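Local structure of hypothetical protein TTHA1281 (Thermus thermophilus, 2E6X) at residues Val14-Arg19 against Arg38-Pro43. The protein is of unknown function, a small DUF3248-family protein built of helices and a small mixed sheet that assembles as a pair of identical subunits. Numbering follows the deposited sequence.
Sequences VWRMGR and RFRELP
Phe39, from the short helix 36-41, lays its ring against Val14 and Arg16 of strand 13-19, an outermost strand of the chain's three-stranded mixed sheet, in plain helix-on-sheet packing. Val14 and Arg16, two apart on an extended strand, both turn toward the helix, whereas Trp15 between them points away. Val14 sets CG1 over one face of the ring, 4.1 Å above its plane and offset toward the rim, while its CB lies 3.8 Å from Phe39 CZ; a beta-branched side chain suits this place, being apolar and broad close to the backbone. Arg16 meets the ring with its aliphatic part, CG coming obliquely to 3.5 Å from Phe39 CD2. An alanine in place of Arg16 removes CG and all beyond it, which would probably open a gap beside the CD2-CE2 side of the Phe39 ring. Arg29 of the adjoining strand and Val67 also touch the ring. Farther out, Arg16 and Arg40 cross at about a right angle, planes 72° apart, the Arg40 group at the edge of the Arg16 guanidinium and Arg16 NE over a face of Arg40's, an unfavourable closeness of like charges that is doubtful in detail; Met1 of the second subunit packs on both. The Arg16 chain bends at CB-CG (chi2 -68°), bringing its guanidinium back along the strand, where NH1 donates to Trp15 O at 3.0 Å from above the carbonyl plane.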
# COMPACT_ATOMS: atom_id res chain seq x y z
N VAL A 14 -5.21 -2.75 7.51
CA VAL A 14 -5.01 -4.04 6.86
C VAL A 14 -4.66 -3.76 5.42
O VAL A 14 -5.29 -2.90 4.79
CB VAL A 14 -6.28 -4.90 6.89
CG1 VAL A 14 -5.96 -6.34 6.42
CG2 VAL A 14 -6.88 -4.89 8.29
N TRP A 15 -3.65 -4.45 4.93
CA TRP A 15 -3.19 -4.30 3.56
C TRP A 15 -3.22 -5.62 2.81
O TRP A 15 -2.80 -6.65 3.35
CB TRP A 15 -1.75 -3.80 3.51
CG TRP A 15 -1.57 -2.43 4.03
CD1 TRP A 15 -1.34 -2.06 5.33
CD2 TRP A 15 -1.65 -1.22 3.27
NE1 TRP A 15 -1.28 -0.69 5.42
CE2 TRP A 15 -1.48 -0.15 4.18
CE3 TRP A 15 -1.87 -0.94 1.92
CZ2 TRP A 15 -1.50 1.18 3.77
CZ3 TRP A 15 -1.90 0.40 1.51
CH2 TRP A 15 -1.72 1.44 2.44
N ARG A 16 -3.73 -5.59 1.57
CA ARG A 16 -3.78 -6.76 0.70
C ARG A 16 -3.47 -6.26 -0.70
O ARG A 16 -3.86 -5.15 -1.07
CB ARG A 16 -5.16 -7.43 0.69
CG ARG A 16 -5.61 -8.06 2.05
CD ARG A 16 -4.78 -9.28 2.44
NE ARG A 16 -5.34 -9.91 3.64
CZ ARG A 16 -5.00 -9.59 4.89
NH1 ARG A 16 -4.09 -8.65 5.11
NH2 ARG A 16 -5.62 -10.19 5.91
N MSE A 17 -2.79 -7.07 -1.50
CA MSE A 17 -2.49 -6.65 -2.86
C MSE A 17 -2.38 -7.82 -3.79
O MSE A 17 -2.20 -8.96 -3.35
CB MSE A 17 -1.19 -5.90 -2.88
CG MSE A 17 -0.12 -6.72 -2.23
SE MSE A 17 1.36 -5.64 -1.94
CE MSE A 17 1.52 -4.80 -3.68
N GLY A 18 -2.45 -7.52 -5.08
CA GLY A 18 -2.37 -8.55 -6.10
C GLY A 18 -2.90 -7.97 -7.40
O GLY A 18 -3.42 -6.83 -7.47
N ARG A 19 -2.76 -8.74 -8.47
CA ARG A 19 -3.21 -8.24 -9.74
C ARG A 19 -4.70 -8.45 -9.93
O ARG A 19 -5.27 -9.43 -9.45
CB ARG A 19 -2.45 -8.90 -10.90
CG ARG A 19 -2.41 -8.02 -12.16
CD ARG A 19 -2.12 -8.86 -13.43
NE ARG A 19 -3.38 -9.44 -13.85
CZ ARG A 19 -3.52 -10.51 -14.62
NH1 ARG A 19 -2.45 -11.16 -15.10
NH2 ARG A 19 -4.76 -10.96 -14.88
N ARG A 38 -14.41 -8.18 5.56
CA ARG A 38 -14.84 -7.78 4.19
C ARG A 38 -13.87 -8.04 3.05
O ARG A 38 -14.27 -8.17 1.89
CB ARG A 38 -15.18 -6.29 4.15
CG ARG A 38 -16.07 -5.81 5.27
CD ARG A 38 -17.47 -6.27 5.10
NE ARG A 38 -18.24 -5.89 6.27
CZ ARG A 38 -19.47 -6.33 6.52
NH1 ARG A 38 -20.05 -7.16 5.68
NH2 ARG A 38 -20.11 -5.91 7.62
N PHE A 39 -12.58 -8.11 3.36
CA PHE A 39 -11.60 -8.32 2.32
C PHE A 39 -11.83 -9.60 1.53
O PHE A 39 -11.80 -9.58 0.30
CB PHE A 39 -10.16 -8.30 2.89
CG PHE A 39 -9.63 -6.92 3.21
CD1 PHE A 39 -10.07 -6.22 4.34
CD2 PHE A 39 -8.63 -6.33 2.41
CE1 PHE A 39 -9.52 -4.97 4.67
CE2 PHE A 39 -8.09 -5.09 2.73
CZ PHE A 39 -8.54 -4.40 3.87
N ARG A 40 -12.05 -10.71 2.24
CA ARG A 40 -12.24 -12.00 1.57
C ARG A 40 -13.51 -12.09 0.76
O ARG A 40 -13.62 -12.94 -0.13
CB ARG A 40 -12.23 -13.15 2.58
CG ARG A 40 -10.85 -13.56 3.02
CD ARG A 40 -10.16 -12.46 3.81
NE ARG A 40 -8.74 -12.75 3.98
CZ ARG A 40 -7.94 -12.10 4.82
NH1 ARG A 40 -8.42 -11.12 5.57
NH2 ARG A 40 -6.67 -12.44 4.90
N GLU A 41 -14.45 -11.19 1.04
CA GLU A 41 -15.73 -11.16 0.34
C GLU A 41 -15.57 -10.51 -1.04
O GLU A 41 -16.32 -10.79 -1.96
CB GLU A 41 -16.75 -10.35 1.15
CG GLU A 41 -17.13 -10.92 2.53
CD GLU A 41 -17.82 -9.87 3.41
OE1 GLU A 41 -18.46 -8.95 2.84
OE2 GLU A 41 -17.74 -9.98 4.66
N LEU A 42 -14.56 -9.65 -1.17
CA LEU A 42 -14.28 -8.94 -2.41
C LEU A 42 -13.76 -9.85 -3.52
O LEU A 42 -13.20 -10.93 -3.25
CB LEU A 42 -13.26 -7.84 -2.13
CG LEU A 42 -13.73 -6.72 -1.21
CD1 LEU A 42 -12.52 -5.87 -0.87
CD2 LEU A 42 -14.83 -5.90 -1.91
N PRO A 43 -13.91 -9.41 -4.80
CA PRO A 43 -13.42 -10.24 -5.91
C PRO A 43 -11.96 -10.55 -5.65
O PRO A 43 -11.20 -9.70 -5.19
CB PRO A 43 -13.60 -9.36 -7.14
CG PRO A 43 -14.75 -8.51 -6.79
CD PRO A 43 -14.55 -8.18 -5.31